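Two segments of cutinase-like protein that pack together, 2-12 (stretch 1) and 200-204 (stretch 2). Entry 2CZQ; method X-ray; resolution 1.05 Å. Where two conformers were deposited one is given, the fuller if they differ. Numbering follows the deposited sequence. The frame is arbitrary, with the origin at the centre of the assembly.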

# COMPACT_ATOMS: atom_id res chain seq x y z
N THR A 2 -3.28 -17.12 15.45
CA THR A 2 -4.18 -16.01 15.72
C THR A 2 -3.38 -14.91 16.38
O THR A 2 -2.66 -15.14 17.35
CB THR A 2 -5.33 -16.46 16.63
OG1 THR A 2 -6.10 -17.48 15.97
CG2 THR A 2 -6.34 -15.34 16.85
N SER A 3 -3.48 -13.70 15.83
CA SER A 3 -2.91 -12.53 16.47
C SER A 3 -3.90 -12.03 17.52
O SER A 3 -5.06 -11.75 17.20
CB SER A 3 -2.65 -11.43 15.45
OG SER A 3 -2.38 -10.22 16.13
N SER A 4 -3.43 -11.90 18.76
CA SER A 4 -4.27 -11.32 19.80
C SER A 4 -4.62 -9.87 19.50
O SER A 4 -5.72 -9.41 19.81
CB SER A 4 -3.62 -11.45 21.19
OG SER A 4 -2.26 -11.09 21.14
N ALA A 5 -3.68 -9.15 18.89
CA ALA A 5 -3.92 -7.76 18.51
C ALA A 5 -4.97 -7.66 17.41
O ALA A 5 -5.78 -6.73 17.41
CB ALA A 5 -2.62 -7.11 18.06
N CYS A 6 -4.96 -8.62 16.49
CA CYS A 6 -5.80 -8.57 15.30
C CYS A 6 -6.39 -9.94 14.94
O CYS A 6 -5.97 -10.55 13.96
CB CYS A 6 -4.98 -8.05 14.12
SG CYS A 6 -4.42 -6.35 14.32
N PRO A 7 -7.36 -10.43 15.72
CA PRO A 7 -8.02 -11.70 15.40
C PRO A 7 -8.76 -11.70 14.06
O PRO A 7 -8.97 -12.76 13.48
CB PRO A 7 -8.99 -11.91 16.56
CG PRO A 7 -8.46 -11.06 17.67
CD PRO A 7 -7.87 -9.87 16.99
N GLN A 8 -9.17 -10.52 13.59
CA GLN A 8 -9.76 -10.35 12.27
C GLN A 8 -9.06 -9.18 11.60
O GLN A 8 -8.85 -8.13 12.22
CB GLN A 8 -11.26 -10.07 12.36
CG GLN A 8 -11.93 -9.98 11.01
CD GLN A 8 -13.42 -9.77 11.12
OE1 GLN A 8 -13.87 -8.85 11.80
NE2 GLN A 8 -14.19 -10.63 10.47
N TYR A 9 -8.71 -9.36 10.34
CA TYR A 9 -8.08 -8.28 9.60
C TYR A 9 -8.42 -8.35 8.12
O TYR A 9 -8.81 -9.40 7.61
CB TYR A 9 -6.55 -8.29 9.81
CG TYR A 9 -5.88 -9.51 9.23
CD1 TYR A 9 -5.75 -10.68 9.97
CD2 TYR A 9 -5.41 -9.49 7.92
CE1 TYR A 9 -5.15 -11.80 9.43
CE2 TYR A 9 -4.81 -10.61 7.36
CZ TYR A 9 -4.68 -11.76 8.12
OH TYR A 9 -4.10 -12.86 7.55
N VAL A 10 -8.26 -7.21 7.45
CA VAL A 10 -8.51 -7.11 6.03
C VAL A 10 -7.28 -6.49 5.37
O VAL A 10 -6.77 -5.46 5.83
CB VAL A 10 -9.75 -6.25 5.71
CG1 VAL A 10 -10.11 -6.35 4.24
CG2 VAL A 10 -10.93 -6.69 6.57
N LEU A 11 -6.84 -7.13 4.30
CA LEU A 11 -5.79 -6.61 3.43
C LEU A 11 -6.52 -5.93 2.27
O LEU A 11 -7.02 -6.59 1.37
CB LEU A 11 -4.89 -7.74 2.94
CG LEU A 11 -4.32 -8.66 4.04
CD1 LEU A 11 -3.55 -9.82 3.43
CD2 LEU A 11 -3.44 -7.89 5.02
N ILE A 12 -6.63 -4.61 2.36
CA ILE A 12 -7.30 -3.83 1.34
C ILE A 12 -6.24 -3.46 0.32
O ILE A 12 -5.28 -2.76 0.65
CB ILE A 12 -7.94 -2.55 1.94
CG1 ILE A 12 -9.08 -2.91 2.90
CG2 ILE A 12 -8.41 -1.60 0.83
CD1 ILE A 12 -9.64 -1.72 3.68
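Stretch 2 200-204: KLGGS

What holds the centre of the contact together? L201 does, giving up far more surface to the other stretch than any of its neighbours. Its CA-to-CB bond points sideways, but with chi1 in m and chi2 in t the end of the side chain comes nearer to stretch 1. There L201 CD1 lies over one face of the Y9 ring, 3.8 Å from the ring centroid and 18° off the normal, a CH-pi contact; the closest pair is L201 CD1 to Y9 CD2 at 3.6 Å. Y9 has chi1 in p, and its CA-to-CB bond points toward stretch 2.

What surrounds the leucine beyond the ring? The other methyl, L201 CD2, lies 4.0 Å from C6 SG, while L201 CD1 also reaches L11 CD2 at a looser 4.4 Å. Leucine thus touches residues from the loop and from the strand that begins at Y9. V10, between Y9 and L11, points its CA-to-CB bond away and takes no part.

How do the two backbones run past each other? They run in opposite directions: C6 has L201 as its nearest CA neighbour at 5.8 Å between CA atoms, A5 has G202 at 5.4 Å between CA atoms, and S3 has G203, also at 5.4 Å between CA atoms. Yet this is no sheet pairing, for stretch 2 leaves a helix here and no backbone-to-backbone hydrogen bond joins the two. G202, with phi/psi of 93/12, closes that helix in a Schellman motif. A CB at this position would be jammed against the carbonyl O of L201, and it would also clash with S3 OG and A5 CB, each 2.8 Å from its ideal place. Glycine therefore suits both the turn and the close approach of stretch 1.

Where does the contact become polar? The carbonyl of L201 marks the change. S3, chi1 in t, donates a short hydrogen bond from OG to L201 O at 2.6 Å, and the same OG accepts one from C6 N at 3.1 Å, so a single hydroxyl links the turn of stretch 1 to the end of the helix. C6 CB and A5 CB pack beside that carbonyl, at 3.3 Å and 3.9 Å from L201 O.

What finishes the outer edge? Water 1 bridges the stretches, accepting from A5 N at 3.1 Å and donating to G202 O at 2.9 Å. It also hydrogen-bonds S4 OG at 3.0 Å, drawing in a serine whose own side chain does not touch stretch 2.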

# COMPACT_ATOMS: atom_id res chain seq x y z
N LYS A 200 2.93 -5.83 11.68
CA LYS A 200 2.01 -4.74 12.03
C LYS A 200 0.70 -5.28 12.59
O LYS A 200 0.07 -4.62 13.42
CB LYS A 200 1.76 -3.81 10.84
CG LYS A 200 2.96 -2.96 10.41
CD LYS A 200 3.44 -2.05 11.52
CE LYS A 200 4.46 -1.05 11.00
NZ LYS A 200 5.26 -0.44 12.11
N LEU A 201 0.29 -6.46 12.13
CA LEU A 201 -0.93 -7.10 12.61
C LEU A 201 -0.75 -7.82 13.95
O LEU A 201 -1.72 -8.36 14.49
CB LEU A 201 -1.46 -8.08 11.57
CG LEU A 201 -1.99 -7.45 10.28
CD1 LEU A 201 -2.18 -8.51 9.21
CD2 LEU A 201 -3.27 -6.66 10.52
N GLY A 202 0.47 -7.82 14.48
CA GLY A 202 0.74 -8.39 15.79
C GLY A 202 1.18 -9.84 15.79
O GLY A 202 1.22 -10.47 16.86
N GLY A 203 1.54 -10.36 14.63
CA GLY A 203 2.06 -11.71 14.52
C GLY A 203 3.58 -11.75 14.43
O GLY A 203 4.24 -10.70 14.45
N SER A 204 4.12 -12.95 14.32
CA SER A 204 5.55 -13.16 14.18
C SER A 204 5.91 -13.50 12.74
O SER A 204 5.31 -14.39 12.14
CB SER A 204 6.03 -14.29 15.10
OG SER A 204 5.89 -13.93 16.47
O HOH W 1 -0.72 -9.94 18.90